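Monovalent Na+/H+ antiporter subunit D (Dietzia sp. DQ12-45-1b, PDB 7D3U) is a membrane-embedded subunit of the Mrp complex, a bacterial sodium/proton antiporter, and belongs to the CPA3 antiporter family, related to the membrane subunits of complex I. Local coordinates at residues 2-7 with 57-62; 9-14 with 116-121; 192-197 with 567-572. All blocks are in the same frame, centred on the assembly; numbering follows the deposited sequence.

Contact 1: residues 2-7 with 57-62. With LMT (dodecyl-beta-D-maltoside), chain I.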
loop_
_atom_site.group_PDB
_atom_site.type_symbol
_atom_site.label_atom_id
_atom_site.label_comp_id
_atom_site.label_asym_id
_atom_site.label_seq_id
_atom_site.Cartn_x
_atom_site.Cartn_y
_atom_site.Cartn_z
ATOM N N THR A 2 -25.804 16.989 -19.243
ATOM C CA THR A 2 -25.955 16.178 -20.445
ATOM C C THR A 2 -25.771 14.694 -20.152
ATOM O O THR A 2 -25.507 13.918 -21.080
ATOM C CB THR A 2 -24.953 16.628 -21.524
ATOM O OG1 THR A 2 -23.618 16.499 -21.024
ATOM C CG2 THR A 2 -25.086 18.121 -21.787
ATOM N N LEU A 3 -25.861 14.298 -18.880
ATOM C CA LEU A 3 -25.725 12.925 -18.397
ATOM C C LEU A 3 -24.263 12.495 -18.467
ATOM O O LEU A 3 -23.883 11.463 -17.909
ATOM C CB LEU A 3 -26.644 11.978 -19.181
ATOM C CG LEU A 3 -27.027 10.595 -18.638
ATOM C CD1 LEU A 3 -25.962 9.541 -18.862
ATOM C CD2 LEU A 3 -27.365 10.696 -17.160
ATOM N N GLU A 4 -23.426 13.320 -19.098
ATOM C CA GLU A 4 -21.981 13.207 -18.980
ATOM C C GLU A 4 -21.384 14.301 -18.117
ATOM O O GLU A 4 -20.307 14.102 -17.553
ATOM C CB GLU A 4 -21.313 13.244 -20.360
ATOM C CG GLU A 4 -21.881 12.255 -21.351
ATOM C CD GLU A 4 -21.441 12.542 -22.769
ATOM O OE1 GLU A 4 -20.865 13.624 -23.006
ATOM O OE2 GLU A 4 -21.671 11.686 -23.647
ATOM N N SER A 5 -22.052 15.451 -18.013
ATOM C CA SER A 5 -21.668 16.435 -17.011
ATOM C C SER A 5 -21.841 15.873 -15.608
ATOM O O SER A 5 -21.150 16.300 -14.678
ATOM C CB SER A 5 -22.493 17.708 -17.184
ATOM O OG SER A 5 -22.578 18.074 -18.551
ATOM N N ALA A 6 -22.751 14.915 -15.442
ATOM C CA ALA A 6 -22.951 14.249 -14.164
ATOM C C ALA A 6 -21.869 13.224 -13.859
ATOM O O ALA A 6 -21.916 12.599 -12.795
ATOM C CB ALA A 6 -24.324 13.574 -14.131
ATOM N N LEU A 7 -20.902 13.037 -14.759
ATOM C CA LEU A 7 -19.778 12.158 -14.461
ATOM C C LEU A 7 -18.911 12.730 -13.351
ATOM O O LEU A 7 -18.308 11.973 -12.583
ATOM C CB LEU A 7 -18.943 11.930 -15.718
ATOM C CG LEU A 7 -18.244 10.583 -15.860
ATOM C CD1 LEU A 7 -19.136 9.471 -15.355
ATOM C CD2 LEU A 7 -17.875 10.349 -17.309
ATOM N N SER A 57 -17.701 1.464 -25.656
ATOM C CA SER A 57 -17.717 2.911 -25.777
ATOM C C SER A 57 -16.854 3.545 -24.688
ATOM O O SER A 57 -16.443 2.901 -23.721
ATOM C CB SER A 57 -19.147 3.436 -25.691
ATOM O OG SER A 57 -19.162 4.841 -25.525
ATOM N N VAL A 58 -16.580 4.834 -24.861
ATOM C CA VAL A 58 -15.782 5.611 -23.922
ATOM C C VAL A 58 -16.495 6.940 -23.725
ATOM O O VAL A 58 -16.597 7.737 -24.663
ATOM C CB VAL A 58 -14.348 5.833 -24.417
ATOM C CG1 VAL A 58 -13.618 6.790 -23.498
ATOM C CG2 VAL A 58 -13.607 4.515 -24.517
ATOM N N VAL A 59 -16.989 7.178 -22.516
ATOM C CA VAL A 59 -17.674 8.423 -22.190
ATOM C C VAL A 59 -16.649 9.399 -21.630
ATOM O O VAL A 59 -16.008 9.122 -20.613
ATOM C CB VAL A 59 -18.812 8.186 -21.191
ATOM C CG1 VAL A 59 -19.331 9.510 -20.674
ATOM C CG2 VAL A 59 -19.922 7.391 -21.846
ATOM N N VAL A 60 -16.498 10.542 -22.292
ATOM C CA VAL A 60 -15.497 11.536 -21.928
ATOM C C VAL A 60 -16.196 12.865 -21.703
ATOM O O VAL A 60 -16.934 13.338 -22.572
ATOM C CB VAL A 60 -14.415 11.677 -23.013
ATOM C CG1 VAL A 60 -13.599 12.932 -22.785
ATOM C CG2 VAL A 60 -13.527 10.452 -23.022
ATOM N N HIS A 61 -15.958 13.466 -20.542
ATOM C CA HIS A 61 -16.524 14.761 -20.193
ATOM C C HIS A 61 -15.391 15.747 -19.957
ATOM O O HIS A 61 -14.591 15.567 -19.036
ATOM C CB HIS A 61 -17.407 14.657 -18.952
ATOM C CG HIS A 61 -17.941 15.973 -18.486
ATOM N ND1 HIS A 61 -17.800 16.418 -17.191
ATOM C CD2 HIS A 61 -18.613 16.944 -19.147
ATOM C CE1 HIS A 61 -18.363 17.605 -17.073
ATOM N NE2 HIS A 61 -18.865 17.947 -18.245
ATOM N N GLN A 62 -15.315 16.778 -20.792
ATOM C CA GLN A 62 -14.309 17.822 -20.625
ATOM C C GLN A 62 -14.764 18.732 -19.493
ATOM O O GLN A 62 -15.665 19.555 -19.669
ATOM C CB GLN A 62 -14.113 18.596 -21.921
ATOM C CG GLN A 62 -13.953 17.714 -23.142
ATOM C CD GLN A 62 -12.617 17.005 -23.176
ATOM O OE1 GLN A 62 -11.674 17.397 -22.491
ATOM N NE2 GLN A 62 -12.528 15.953 -23.979
HETATM C C1B LMT I . -27.373 3.956 -23.221
HETATM C C2B LMT I . -28.159 4.900 -24.144
HETATM C C3B LMT I . -27.497 4.978 -25.535
HETATM C C4B LMT I . -27.174 3.568 -26.102
HETATM C C5B LMT I . -26.515 2.698 -25.008
HETATM C C6B LMT I . -25.059 3.107 -24.793
HETATM O O1B LMT I . -28.037 3.852 -22.007
HETATM O O2B LMT I . -29.432 4.402 -24.242
HETATM O O3B LMT I . -26.412 5.820 -25.541
HETATM O "O4'" LMT I . -28.325 2.948 -26.540
HETATM O O5B LMT I . -27.228 2.698 -23.796
HETATM O O6B LMT I . -24.228 2.064 -25.105
HETATM C "C1'" LMT I . -27.312 4.803 -18.004
HETATM C "C2'" LMT I . -27.205 5.973 -19.017
HETATM C "C3'" LMT I . -27.743 5.618 -20.430
HETATM C "C4'" LMT I . -27.314 4.211 -20.855
HETATM C "C5'" LMT I . -27.784 3.330 -19.693
HETATM C "C6'" LMT I . -27.840 1.856 -19.987
HETATM O "O1'" LMT I . -26.411 4.988 -16.999
HETATM O "O2'" LMT I . -27.967 7.008 -18.542
HETATM O "O3'" LMT I . -27.311 6.534 -21.342
HETATM O "O5'" LMT I . -26.954 3.570 -18.601
HETATM O "O6'" LMT I . -27.005 1.645 -21.050
HETATM C C1 LMT I . -26.867 5.760 -15.916
HETATM C C2 LMT I . -25.759 6.735 -15.666
HETATM C C3 LMT I . -25.743 7.396 -14.330
HETATM C C4 LMT I . -24.561 8.327 -14.312
HETATM C C5 LMT I . -23.958 8.359 -12.952
HETATM C C6 LMT I . -23.269 9.649 -12.681
HETATM C C7 LMT I . -23.813 10.251 -11.421
HETATM C C8 LMT I . -22.957 9.834 -10.280
HETATM C C9 LMT I . -23.503 10.198 -8.941
HETATM C C10 LMT I . -22.413 9.962 -7.939
HETATM C C11 LMT I . -22.956 9.874 -6.552
HETATM C C12 LMT I . -21.867 9.707 -5.550
#
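His61 on strand 59-62 carries the contact with the N-terminal turn, and its side chain can be followed atom by atom under residues 4 and 5. CG stands anti to the backbone N (chi1 176°), which sends the imidazole beneath the turn. CB begins the contact, 3.3 Å from the carbonyl oxygen Glu4 O. At CG the same Glu4 O is 3.2 Å away, now above the ring plane and toward its rim. Although ND1 is also near this oxygen, the angle is wrong for a hydrogen bond, so the carbonyl rests over the ring instead of being gripped by it. Farther out the ring passes to Ser5: CD2 is near both Glu4 O and Ser5 CA, CE1 lies under Ser5 CA, and the tip NE2 is 3.4 Å from Ser5 CA. This alpha carbon lies over the same face, 3.5 Å from the ring centroid and 17° off the normal, a CH-pi contact made by the backbone.

Glu4 O is occupied meanwhile, accepting from Leu7 N at 3.0 Å and so closing the turn. A hydrogen bond between Thr2 OG1 and Ser5 OG (3.1 Å) is a second internal tie. Beside the histidine, the aliphatic part of Glu4 crosses Val59 obliquely, CG lying 3.8 Å from Val59 CG1, and the same methyl also meets Leu7 CD2. Leu3 leans instead on the detergent, CD1 being 3.2 Å from the maltoside oxygen O2'. Phe869 of the subunit A chain packs on Ser5, and Ser873 of that chain on His61.

No hydrogen bond crosses between the segments; strand 59-62 instead pairs with 73-76. The arrangement is that of an antiparallel beta-hairpin packed by its side chains against the short 3-10 turn leading into the first membrane helix.

Contact 2: residues 9-14 with 116-121. With LMT (dodecyl-beta-D-maltoside), chain I.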
loop_
_atom_site.group_PDB
_atom_site.type_symbol
_atom_site.label_atom_id
_atom_site.label_comp_id
_atom_site.label_asym_id
_atom_site.label_seq_id
_atom_site.Cartn_x
_atom_site.Cartn_y
_atom_site.Cartn_z
ATOM N N LEU A 9 -19.984 14.120 -10.764
ATOM C CA LEU A 9 -20.642 13.934 -9.479
ATOM C C LEU A 9 -20.054 12.779 -8.680
ATOM O O LEU A 9 -20.391 12.631 -7.502
ATOM C CB LEU A 9 -22.140 13.714 -9.681
ATOM C CG LEU A 9 -22.926 14.939 -10.149
ATOM C CD1 LEU A 9 -24.415 14.712 -9.988
ATOM C CD2 LEU A 9 -22.490 16.174 -9.388
ATOM N N PHE A 10 -19.190 11.964 -9.286
ATOM C CA PHE A 10 -18.432 10.990 -8.514
ATOM C C PHE A 10 -17.421 11.663 -7.599
ATOM O O PHE A 10 -17.018 11.068 -6.595
ATOM C CB PHE A 10 -17.714 10.017 -9.446
ATOM C CG PHE A 10 -18.596 8.935 -9.989
ATOM C CD1 PHE A 10 -19.091 7.948 -9.160
ATOM C CD2 PHE A 10 -18.926 8.904 -11.330
ATOM C CE1 PHE A 10 -19.900 6.951 -9.657
ATOM C CE2 PHE A 10 -19.734 7.909 -11.832
ATOM C CZ PHE A 10 -20.221 6.932 -10.994
ATOM N N VAL A 11 -17.009 12.884 -7.925
ATOM C CA VAL A 11 -16.077 13.634 -7.099
ATOM C C VAL A 11 -16.745 14.803 -6.386
ATOM O O VAL A 11 -16.258 15.218 -5.325
ATOM C CB VAL A 11 -14.879 14.130 -7.936
ATOM C CG1 VAL A 11 -13.781 14.684 -7.043
ATOM C CG2 VAL A 11 -14.346 13.010 -8.807
ATOM N N ALA A 12 -17.853 15.325 -6.910
ATOM C CA ALA A 12 -18.485 16.488 -6.303
ATOM C C ALA A 12 -19.395 16.118 -5.141
ATOM O O ALA A 12 -19.510 16.890 -4.185
ATOM C CB ALA A 12 -19.279 17.261 -7.353
ATOM N N VAL A 13 -20.046 14.961 -5.198
ATOM C CA VAL A 13 -20.988 14.562 -4.153
ATOM C C VAL A 13 -20.233 14.203 -2.876
ATOM O O VAL A 13 -20.619 14.678 -1.798
ATOM C CB VAL A 13 -21.894 13.412 -4.623
ATOM C CG1 VAL A 13 -22.482 12.677 -3.434
ATOM C CG2 VAL A 13 -22.997 13.946 -5.513
ATOM N N PRO A 14 -19.166 13.375 -2.916
ATOM C CA PRO A 14 -18.386 13.156 -1.691
ATOM C C PRO A 14 -17.783 14.438 -1.138
ATOM O O PRO A 14 -18.043 14.796 0.016
ATOM C CB PRO A 14 -17.301 12.175 -2.142
ATOM C CG PRO A 14 -17.931 11.428 -3.242
ATOM C CD PRO A 14 -18.724 12.459 -3.985
ATOM N N VAL A 116 -11.491 10.215 0.874
ATOM C CA VAL A 116 -10.719 9.168 0.211
ATOM C C VAL A 116 -11.476 8.633 -0.997
ATOM O O VAL A 116 -10.890 8.383 -2.056
ATOM C CB VAL A 116 -10.373 8.049 1.209
ATOM C CG1 VAL A 116 -9.682 6.906 0.509
ATOM C CG2 VAL A 116 -9.485 8.582 2.307
ATOM N N THR A 117 -12.791 8.457 -0.859
ATOM C CA THR A 117 -13.599 7.987 -1.978
ATOM C C THR A 117 -13.592 8.991 -3.123
ATOM O O THR A 117 -13.490 8.607 -4.294
ATOM C CB THR A 117 -15.025 7.708 -1.504
ATOM O OG1 THR A 117 -15.005 6.687 -0.499
ATOM C CG2 THR A 117 -15.903 7.258 -2.650
ATOM N N ALA A 118 -13.688 10.283 -2.805
ATOM C CA ALA A 118 -13.619 11.309 -3.839
ATOM C C ALA A 118 -12.267 11.299 -4.535
ATOM O O ALA A 118 -12.191 11.422 -5.762
ATOM C CB ALA A 118 -13.899 12.683 -3.236
ATOM N N GLY A 119 -11.187 11.152 -3.768
ATOM C CA GLY A 119 -9.869 11.076 -4.379
ATOM C C GLY A 119 -9.714 9.868 -5.282
ATOM O O GLY A 119 -9.110 9.953 -6.353
ATOM N N VAL A 120 -10.267 8.727 -4.867
ATOM C CA VAL A 120 -10.196 7.521 -5.686
ATOM C C VAL A 120 -10.983 7.710 -6.976
ATOM O O VAL A 120 -10.513 7.366 -8.067
ATOM C CB VAL A 120 -10.702 6.304 -4.891
ATOM C CG1 VAL A 120 -11.005 5.147 -5.821
ATOM C CG2 VAL A 120 -9.683 5.892 -3.853
ATOM N N ASN A 121 -12.192 8.263 -6.871
ATOM C CA ASN A 121 -13.005 8.487 -8.060
ATOM C C ASN A 121 -12.328 9.464 -9.009
ATOM O O ASN A 121 -12.393 9.301 -10.233
ATOM C CB ASN A 121 -14.389 8.998 -7.665
ATOM C CG ASN A 121 -15.171 7.990 -6.853
ATOM O OD1 ASN A 121 -16.229 8.303 -6.314
ATOM N ND2 ASN A 121 -14.654 6.773 -6.759
HETATM C C1B LMT I . -27.373 3.956 -23.221
HETATM C C2B LMT I . -28.159 4.900 -24.144
HETATM C C3B LMT I . -27.497 4.978 -25.535
HETATM C C4B LMT I . -27.174 3.568 -26.102
HETATM C C5B LMT I . -26.515 2.698 -25.008
HETATM C C6B LMT I . -25.059 3.107 -24.793
HETATM O O1B LMT I . -28.037 3.852 -22.007
HETATM O O2B LMT I . -29.432 4.402 -24.242
HETATM O O3B LMT I . -26.412 5.820 -25.541
HETATM O "O4'" LMT I . -28.325 2.948 -26.540
HETATM O O5B LMT I . -27.228 2.698 -23.796
HETATM O O6B LMT I . -24.228 2.064 -25.105
HETATM C "C1'" LMT I . -27.312 4.803 -18.004
HETATM C "C2'" LMT I . -27.205 5.973 -19.017
HETATM C "C3'" LMT I . -27.743 5.618 -20.430
HETATM C "C4'" LMT I . -27.314 4.211 -20.855
HETATM C "C5'" LMT I . -27.784 3.330 -19.693
HETATM C "C6'" LMT I . -27.840 1.856 -19.987
HETATM O "O1'" LMT I . -26.411 4.988 -16.999
HETATM O "O2'" LMT I . -27.967 7.008 -18.542
HETATM O "O3'" LMT I . -27.311 6.534 -21.342
HETATM O "O5'" LMT I . -26.954 3.570 -18.601
HETATM O "O6'" LMT I . -27.005 1.645 -21.050
HETATM C C1 LMT I . -26.867 5.760 -15.916
HETATM C C2 LMT I . -25.759 6.735 -15.666
HETATM C C3 LMT I . -25.743 7.396 -14.330
HETATM C C4 LMT I . -24.561 8.327 -14.312
HETATM C C5 LMT I . -23.958 8.359 -12.952
HETATM C C6 LMT I . -23.269 9.649 -12.681
HETATM C C7 LMT I . -23.813 10.251 -11.421
HETATM C C8 LMT I . -22.957 9.834 -10.280
HETATM C C9 LMT I . -23.503 10.198 -8.941
HETATM C C10 LMT I . -22.413 9.962 -7.939
HETATM C C11 LMT I . -22.956 9.874 -6.552
HETATM C C12 LMT I . -21.867 9.707 -5.550
#
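An antiparallel helix pair of the transmembrane bundle brings helix 9-23 against helix 109-125, in a fold shared by Mrp antiporter subunits and the membrane subunits of complex I. Over the short segments 9-14 and 116-121 the axes approach to 8.2 Å, and their directions differ by 165°. The small side chain of Ala118 is consistent with this spacing: its CB meets Pro14, and its carbonyl oxygen meets Val11.

Pro14 comes in with its ring carbon CB, 3.6 Å from Ala118 CB. As an imino acid it offers no N-H to the preceding turn, and helix 9-23 is kinked there. Val11 meets the partner with both methyls. CG1, anti to the backbone N (chi1 -169°), lies 3.8 Å from the carbonyl oxygen Ala118 O, while CG2, beside the backbone N, touches the backbone of Asn121, 4.1 Å from its C atom. The side chain of Val11 also touches Phe135 of helix 129-146.

One turn along helix 109-125, Asn121 points at Phe10, its CB 3.5 Å from Phe10 O and 3.9 Å from Phe10 CB. The amide plane of Asn121 stands at 85° to the phenyl plane, the two side chains crossing almost perpendicularly.

The phenyl ring itself leads away from the helix pair. With CG anti to the carbonyl carbon, it also packs on Ala45 of helix 28-49 and Leu84 of helix 80-101. Elsewhere on helix 9-23, Leu9 and Ala12 pack on Phe869 and Phe874 of the subunit A chain, respectively, and Val13 touches the tail of the detergent, CG1 being 3.7 Å from its terminal carbon C12. The dodecyl chain also runs across the aromatic ring of Phe10, where its C8 sits over the ring centre, 4.0 Å above the plane.

Contact 3: residues 192-197 with 567-572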
loop_
_atom_site.group_PDB
_atom_site.type_symbol
_atom_site.label_atom_id
_atom_site.label_comp_id
_atom_site.label_asym_id
_atom_site.label_seq_id
_atom_site.Cartn_x
_atom_site.Cartn_y
_atom_site.Cartn_z
ATOM N N ASN A 192 -1.790 15.615 -20.880
ATOM C CA ASN A 192 -2.962 14.807 -21.180
ATOM C C ASN A 192 -2.537 13.430 -21.667
ATOM O O ASN A 192 -1.642 13.308 -22.506
ATOM C CB ASN A 192 -3.814 15.510 -22.236
ATOM C CG ASN A 192 -5.230 14.989 -22.287
ATOM O OD1 ASN A 192 -5.460 13.782 -22.284
ATOM N ND2 ASN A 192 -6.192 15.901 -22.343
ATOM N N ILE A 193 -3.178 12.388 -21.135
ATOM C CA ILE A 193 -2.783 11.031 -21.501
ATOM C C ILE A 193 -3.171 10.727 -22.941
ATOM O O ILE A 193 -2.475 9.974 -23.632
ATOM C CB ILE A 193 -3.392 10.011 -20.522
ATOM C CG1 ILE A 193 -3.017 10.368 -19.086
ATOM C CG2 ILE A 193 -2.902 8.613 -20.835
ATOM C CD1 ILE A 193 -3.453 9.341 -18.068
ATOM N N ALA A 194 -4.267 11.310 -23.427
ATOM C CA ALA A 194 -4.681 11.071 -24.804
ATOM C C ALA A 194 -3.684 11.664 -25.790
ATOM O O ALA A 194 -3.244 10.987 -26.726
ATOM C CB ALA A 194 -6.074 11.646 -25.041
ATOM N N GLN A 195 -3.311 12.930 -25.596
ATOM C CA GLN A 195 -2.370 13.588 -26.494
ATOM C C GLN A 195 -0.983 12.963 -26.456
ATOM O O GLN A 195 -0.136 13.327 -27.277
ATOM C CB GLN A 195 -2.281 15.076 -26.161
ATOM C CG GLN A 195 -3.631 15.731 -25.943
ATOM C CD GLN A 195 -3.736 17.086 -26.607
ATOM O OE1 GLN A 195 -3.086 18.044 -26.196
ATOM N NE2 GLN A 195 -4.558 17.172 -27.644
ATOM N N LEU A 196 -0.734 12.044 -25.526
ATOM C CA LEU A 196 0.471 11.220 -25.507
ATOM C C LEU A 196 0.192 9.835 -26.074
ATOM O O LEU A 196 0.712 8.835 -25.576
ATOM C CB LEU A 196 1.023 11.122 -24.090
ATOM C CG LEU A 196 1.342 12.447 -23.402
ATOM C CD1 LEU A 196 1.478 12.248 -21.907
ATOM C CD2 LEU A 196 2.607 13.049 -23.976
ATOM N N HIS A 197 -0.647 9.771 -27.113
ATOM C CA HIS A 197 -1.130 8.498 -27.643
ATOM C C HIS A 197 -0.009 7.511 -27.928
ATOM O O HIS A 197 -0.205 6.299 -27.803
ATOM C CB HIS A 197 -1.935 8.738 -28.920
ATOM C CG HIS A 197 -1.149 9.399 -30.011
ATOM N ND1 HIS A 197 -0.828 10.741 -29.990
ATOM C CD2 HIS A 197 -0.632 8.907 -31.161
ATOM C CE1 HIS A 197 -0.141 11.043 -31.077
ATOM N NE2 HIS A 197 -0.009 9.949 -31.804
ATOM N N THR A 567 -10.222 3.996 -29.775
ATOM C CA THR A 567 -11.552 4.453 -29.394
ATOM C C THR A 567 -11.543 5.312 -28.141
ATOM O O THR A 567 -12.536 5.993 -27.871
ATOM C CB THR A 567 -12.482 3.261 -29.179
ATOM O OG1 THR A 567 -13.755 3.729 -28.722
ATOM C CG2 THR A 567 -11.896 2.317 -28.145
ATOM N N TYR A 568 -10.458 5.291 -27.370
ATOM C CA TYR A 568 -10.310 6.143 -26.199
ATOM C C TYR A 568 -9.683 7.482 -26.558
ATOM O O TYR A 568 -10.159 8.533 -26.114
ATOM C CB TYR A 568 -9.471 5.417 -25.142
ATOM C CG TYR A 568 -8.897 6.287 -24.047
ATOM C CD1 TYR A 568 -9.614 6.540 -22.888
ATOM C CD2 TYR A 568 -7.620 6.822 -24.153
ATOM C CE1 TYR A 568 -9.089 7.321 -21.881
ATOM C CE2 TYR A 568 -7.088 7.604 -23.151
ATOM C CZ TYR A 568 -7.827 7.848 -22.018
ATOM O OH TYR A 568 -7.302 8.627 -21.014
ATOM N N ILE A 569 -8.628 7.459 -27.371
ATOM C CA ILE A 569 -7.995 8.695 -27.812
ATOM C C ILE A 569 -8.921 9.469 -28.740
ATOM O O ILE A 569 -8.984 10.702 -28.687
ATOM C CB ILE A 569 -6.644 8.378 -28.475
ATOM C CG1 ILE A 569 -5.631 7.980 -27.405
ATOM C CG2 ILE A 569 -6.142 9.563 -29.272
ATOM C CD1 ILE A 569 -4.795 6.790 -27.774
ATOM N N GLN A 570 -9.667 8.763 -29.591
ATOM C CA GLN A 570 -10.628 9.430 -30.459
ATOM C C GLN A 570 -11.796 10.015 -29.679
ATOM O O GLN A 570 -12.515 10.867 -30.210
ATOM C CB GLN A 570 -11.142 8.452 -31.516
ATOM C CG GLN A 570 -11.495 9.097 -32.843
ATOM C CD GLN A 570 -12.920 9.603 -32.881
ATOM O OE1 GLN A 570 -13.795 9.078 -32.195
ATOM N NE2 GLN A 570 -13.162 10.631 -33.687
ATOM N N ALA A 571 -11.998 9.583 -28.436
ATOM C CA ALA A 571 -13.071 10.119 -27.609
ATOM C C ALA A 571 -12.600 11.262 -26.723
ATOM O O ALA A 571 -13.361 12.203 -26.475
ATOM C CB ALA A 571 -13.677 9.010 -26.748
ATOM N N VAL A 572 -11.362 11.203 -26.233
ATOM C CA VAL A 572 -10.859 12.299 -25.413
ATOM C C VAL A 572 -10.509 13.507 -26.274
ATOM O O VAL A 572 -10.622 14.651 -25.822
ATOM C CB VAL A 572 -9.652 11.841 -24.578
ATOM C CG1 VAL A 572 -9.147 12.972 -23.704
ATOM C CG2 VAL A 572 -10.018 10.647 -23.726
#
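Apolar contacts hold the loop 192-197 to the C-terminal helix 566-572. Ala194 CB touches Val572 CG1 at 3.6 Å, the valine methyl standing anti to its own backbone N. One turn earlier, Ile569 points toward the loop: CD1 reaches His197 CB at 3.6 Å, and CG1 lies 3.9 Å from the carbonyl oxygen Ala194 O. The imidazole of His197 then turns away from the helix. An alanine in place of Ile569 would remove CG1, CG2 and CD1, and would probably loosen the seat of the loop at Ala194 and His197.

The polar contribution is internal to the loop. Asn192 OD1 accepts from Ala194 N at 3.0 Å, an Asx turn that sets the start of the bend. The N-H lies in the plane of the side-chain carbonyl and on a lone pair, with an N-H...O angle of 152°. The same OD1 meets Val572 CG1 tip to tip, 4.0 Å apart.

An aromatic ring completes the helix side. Tyr568 carries Val572 CG2 over one face, offset toward the rim, and brings its OH within 4.2 Å of Ile193 CB, where Val263 of helix 249-263 also packs on both residues.

Overall arrangement
All three contacts are largely buried, yet they differ in depth. Contact 2 lies closest to the chain centre and joins two membrane helices through alanine, proline and valine, with Asn121 against Phe10; contacts 1 and 3 sit farther out, where loops meet a strand or a short helix, and contact 3 includes the exposed His197. Contacts 1 and 2 share the N-terminal region, their segments following each other in sequence, and the same detergent molecule and the subunit A chain touch both. Contacts 1 and 3 meet directly across strand 59-62, with Val60 against Val572 and a weak hydrogen bond from Gln62 to Val572. Contact 1 adds a histidine face; contact 3, an Asx turn.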